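Side-chain contacts in GTPase-activating protein GYP1 (Saccharomyces cerevisiae, PDB 1FKM), which accelerates GTP hydrolysis by Ypt/Rab GTPases, chiefly YPT1 and YPT7, lending them an arginine and a glutamine finger from its TBC domain: residues 118-121 with 126-129; 131-136 with 184-189. All blocks are in the same frame, centred on the assembly; numbering follows the deposited sequence.

Interaction 1 of 2, residues 118-121 with 126-129; sequences YLWA and ASGY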
# COMPACT_ATOMS: atom_id res chain seq x y z
N TYR A 118 -16.11 -0.95 -3.87
CA TYR A 118 -17.20 -0.97 -4.83
C TYR A 118 -17.15 0.28 -5.70
O TYR A 118 -17.25 0.20 -6.93
CB TYR A 118 -18.54 -1.04 -4.10
CG TYR A 118 -19.74 -1.01 -5.03
CD1 TYR A 118 -19.99 -2.06 -5.91
CD2 TYR A 118 -20.61 0.08 -5.03
CE1 TYR A 118 -21.08 -2.03 -6.78
CE2 TYR A 118 -21.71 0.12 -5.89
CZ TYR A 118 -21.94 -0.94 -6.76
OH TYR A 118 -23.01 -0.88 -7.63
N LEU A 119 -16.99 1.44 -5.07
CA LEU A 119 -16.94 2.70 -5.81
C LEU A 119 -15.77 2.73 -6.78
O LEU A 119 -15.91 3.18 -7.92
CB LEU A 119 -16.86 3.89 -4.86
CG LEU A 119 -16.88 5.26 -5.57
CD1 LEU A 119 -18.14 5.39 -6.42
CD2 LEU A 119 -16.80 6.37 -4.54
N TRP A 120 -14.60 2.26 -6.34
CA TRP A 120 -13.44 2.24 -7.22
C TRP A 120 -13.70 1.31 -8.40
O TRP A 120 -13.39 1.63 -9.55
CB TRP A 120 -12.19 1.78 -6.48
CG TRP A 120 -10.95 1.84 -7.34
CD1 TRP A 120 -10.10 2.90 -7.48
CD2 TRP A 120 -10.49 0.83 -8.25
NE1 TRP A 120 -9.13 2.61 -8.41
CE2 TRP A 120 -9.34 1.35 -8.90
CE3 TRP A 120 -10.93 -0.46 -8.58
CZ2 TRP A 120 -8.63 0.62 -9.86
CZ3 TRP A 120 -10.22 -1.18 -9.53
CH2 TRP A 120 -9.09 -0.64 -10.16
N ALA A 121 -14.28 0.14 -8.11
CA ALA A 121 -14.56 -0.84 -9.16
C ALA A 121 -15.54 -0.30 -10.20
O ALA A 121 -15.37 -0.51 -11.40
CB ALA A 121 -15.10 -2.12 -8.54
N ALA A 126 -12.56 -1.00 -16.99
CA ALA A 126 -11.50 -1.76 -17.63
C ALA A 126 -10.86 -2.77 -16.66
O ALA A 126 -10.23 -3.74 -17.09
CB ALA A 126 -10.42 -0.82 -18.17
N SER A 127 -11.03 -2.54 -15.37
CA SER A 127 -10.47 -3.42 -14.36
C SER A 127 -11.56 -4.16 -13.60
O SER A 127 -11.52 -5.39 -13.46
CB SER A 127 -9.64 -2.63 -13.34
OG SER A 127 -8.69 -1.78 -13.97
N GLY A 128 -12.55 -3.40 -13.13
CA GLY A 128 -13.60 -3.98 -12.33
C GLY A 128 -12.88 -4.29 -11.03
O GLY A 128 -11.80 -3.75 -10.81
N TYR A 129 -13.46 -5.13 -10.18
CA TYR A 129 -12.77 -5.46 -8.94
C TYR A 129 -11.75 -6.55 -9.25
O TYR A 129 -12.04 -7.51 -9.96
CB TYR A 129 -13.75 -5.98 -7.88
CG TYR A 129 -13.03 -6.59 -6.70
CD1 TYR A 129 -12.26 -5.80 -5.85
CD2 TYR A 129 -13.06 -7.96 -6.47
CE1 TYR A 129 -11.53 -6.36 -4.81
CE2 TYR A 129 -12.34 -8.53 -5.43
CZ TYR A 129 -11.58 -7.72 -4.60
OH TYR A 129 -10.86 -8.27 -3.57
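A121, near the C-terminal end of helix 107-123, has G128 of the following loop as its closest backbone neighbour, the two CA atoms lying 4.6 Å apart. The chain turns back after the helix and passes its last turn as an irregular loop, with G128 at a positive phi (72°), a conformation that favours glycine. The methyl CB of A121 points at this loop and packs 3.8 Å from the backbone N of Y129 and 4.1 Å from Y129 CB. The CB of W120 points neither at the loop nor away from it; with CG anti to the backbone N (chi1 -176°) the indole is carried across, and its six-membered edge meets G128 O near the ring plane, CZ3 to O 3.3 Å. S127 CB comes obliquely to the same end of the ring, 3.8 Å from CH2. With an alanine in place of W120, G128 O and S127 CB would probably lose their packing partner, leaving a gap beneath the loop. This is packing of a helix end against its own outgoing connection in the all-helical TBC domain. On the neighbouring helices, W120 also touches F179 and T183 of helix 168-186, while A121 and Y129 pack on helix 83-93.

Interaction 2 of 2, residues 131-136 with 184-189; sequences QGINDL and KLLEQI
I133 and L136 reach L186 through torsions that bring their end methyls onto it. In I133, chi1 of -60° sets CG1 beside the backbone N and anti to the carbonyl carbon, and chi2, also -60°, bends CD1 round to the leucine. L136 starts the same way but continues with CD1 extended, so that this methyl reaches across to the same partner. In the all-helical TBC (Rab-GAP) fold, this is where the first turn of helix 133-145 packs on the C-terminal part of helix 168-186.

L186 supplies both of its methyls. Its CD2 is shared, lying 3.6 Å from I133 CD1 and 3.7 Å from L136 CD1, whereas its CD1 meets I133 alone among the facing residues, touching the CD1 and CG2 branches of that isoleucine. The side chains cross at a slant, and all three are buried, making a small apolar joint between backbones that stay well apart: the nearest CA atoms, those of I133 and L186, are 8.8 Å from each other. Y193 packs on I133 and L136, and W254 of helix 247-261 reaches L136 and L185, so the joint belongs to a wider hydrophobic core.

The first turn of helix 133-145 also holds itself together through the N134 side chain. Q131, the glutamine finger that acts on the bound GTPase, immediately precedes G132, the N-cap residue, whose O accepts a bond from L136 N. The N134 side chain folds back over this turn, while its ND2 bonds to T97 OG1. The other end of that amide, OD1, takes the backbone N-H of G132 at 2.8 Å, the donor lying almost in line with the C=O bond (178°).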
# COMPACT_ATOMS: atom_id res chain seq x y z
N GLN A 131 -8.79 -9.06 -7.36
CA GLN A 131 -8.23 -9.55 -6.11
C GLN A 131 -6.83 -8.96 -6.00
O GLN A 131 -6.02 -9.04 -6.94
CB GLN A 131 -8.18 -11.08 -6.12
CG GLN A 131 -7.89 -11.69 -4.76
CD GLN A 131 -8.19 -13.17 -4.71
OE1 GLN A 131 -7.57 -13.97 -5.42
NE2 GLN A 131 -9.15 -13.55 -3.87
N GLY A 132 -6.55 -8.37 -4.84
CA GLY A 132 -5.26 -7.73 -4.62
C GLY A 132 -5.52 -6.30 -4.21
O GLY A 132 -4.81 -5.74 -3.37
N ILE A 133 -6.55 -5.69 -4.79
CA ILE A 133 -6.90 -4.31 -4.47
C ILE A 133 -7.46 -4.26 -3.05
O ILE A 133 -7.35 -3.24 -2.36
CB ILE A 133 -7.95 -3.75 -5.44
CG1 ILE A 133 -7.41 -3.79 -6.87
CG2 ILE A 133 -8.31 -2.33 -5.06
CD1 ILE A 133 -6.15 -2.97 -7.06
N ASN A 134 -8.05 -5.37 -2.61
CA ASN A 134 -8.59 -5.45 -1.25
C ASN A 134 -7.45 -5.37 -0.24
O ASN A 134 -7.63 -4.92 0.88
CB ASN A 134 -9.39 -6.74 -1.06
CG ASN A 134 -8.58 -7.99 -1.34
OD1 ASN A 134 -7.95 -8.12 -2.39
ND2 ASN A 134 -8.60 -8.93 -0.40
N ASP A 135 -6.27 -5.82 -0.65
CA ASP A 135 -5.11 -5.76 0.23
C ASP A 135 -4.54 -4.35 0.23
O ASP A 135 -4.26 -3.78 1.29
CB ASP A 135 -4.02 -6.73 -0.23
CG ASP A 135 -4.44 -8.18 -0.13
OD1 ASP A 135 -4.75 -8.64 0.99
OD2 ASP A 135 -4.45 -8.86 -1.17
N LEU A 136 -4.38 -3.78 -0.97
CA LEU A 136 -3.80 -2.44 -1.11
C LEU A 136 -4.52 -1.31 -0.41
O LEU A 136 -3.89 -0.32 -0.05
CB LEU A 136 -3.65 -2.08 -2.60
CG LEU A 136 -2.65 -2.92 -3.39
CD1 LEU A 136 -2.57 -2.39 -4.82
CD2 LEU A 136 -1.29 -2.85 -2.73
N LYS A 184 -5.47 7.41 -6.22
CA LYS A 184 -4.22 8.04 -6.64
C LYS A 184 -3.10 7.01 -6.75
O LYS A 184 -2.27 7.08 -7.66
CB LYS A 184 -3.79 9.13 -5.64
CG LYS A 184 -4.54 10.44 -5.77
CD LYS A 184 -4.19 11.15 -7.07
CE LYS A 184 -4.94 12.48 -7.21
NZ LYS A 184 -4.64 13.14 -8.51
N LEU A 185 -3.07 6.05 -5.83
CA LEU A 185 -2.05 5.01 -5.83
C LEU A 185 -2.16 4.16 -7.09
O LEU A 185 -1.20 4.01 -7.84
CB LEU A 185 -2.21 4.10 -4.61
CG LEU A 185 -1.20 2.94 -4.55
CD1 LEU A 185 0.20 3.50 -4.33
CD2 LEU A 185 -1.58 1.98 -3.41
N LEU A 186 -3.35 3.62 -7.32
CA LEU A 186 -3.59 2.76 -8.47
C LEU A 186 -3.43 3.44 -9.83
O LEU A 186 -3.17 2.77 -10.83
CB LEU A 186 -4.99 2.12 -8.35
CG LEU A 186 -5.19 1.22 -7.12
CD1 LEU A 186 -6.60 0.68 -7.11
CD2 LEU A 186 -4.19 0.07 -7.14
N GLU A 187 -3.56 4.76 -9.87
CA GLU A 187 -3.41 5.46 -11.14
C GLU A 187 -1.95 5.45 -11.60
O GLU A 187 -1.66 5.72 -12.76
CB GLU A 187 -3.92 6.91 -11.04
CG GLU A 187 -5.42 6.99 -10.77
CD GLU A 187 -5.94 8.42 -10.71
OE1 GLU A 187 -5.25 9.28 -10.12
OE2 GLU A 187 -7.04 8.67 -11.24
N GLN A 188 -1.04 5.12 -10.69
CA GLN A 188 0.38 5.08 -11.03
C GLN A 188 0.76 3.72 -11.62
O GLN A 188 1.83 3.56 -12.22
CB GLN A 188 1.25 5.35 -9.80
CG GLN A 188 0.87 6.62 -9.05
CD GLN A 188 1.77 6.87 -7.85
OE1 GLN A 188 1.35 7.52 -6.88
NE2 GLN A 188 3.00 6.38 -7.91
N ILE A 189 -0.12 2.74 -11.44
CA ILE A 189 0.11 1.38 -11.93
C ILE A 189 -1.19 0.84 -12.51
O ILE A 189 -1.57 -0.31 -12.28
CB ILE A 189 0.58 0.46 -10.78
CG1 ILE A 189 -0.38 0.57 -9.58
CG2 ILE A 189 1.99 0.83 -10.36
CD1 ILE A 189 -0.01 -0.33 -8.39

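Overall arrangement
Interaction 1 comes first along the chain and is complete before residue 131; the centres of the two contacts lie 10 Å apart within the TBC domain. The glutamine finger Q131 opens the first segment of interaction 2, two residues after Y129 ends interaction 1. They also meet in space: Y129 OH, besides its bond to D93, probably hydrogen-bonds to N134 OD1, 3.1 Å away, and W120 packs against L186. Helix 168-186 forms one side of interaction 2 and lies against W120 of interaction 1. The loop that carries Q131 runs from helix 107-123 into helix 133-145, and the two contacts pack residues before and after this finger.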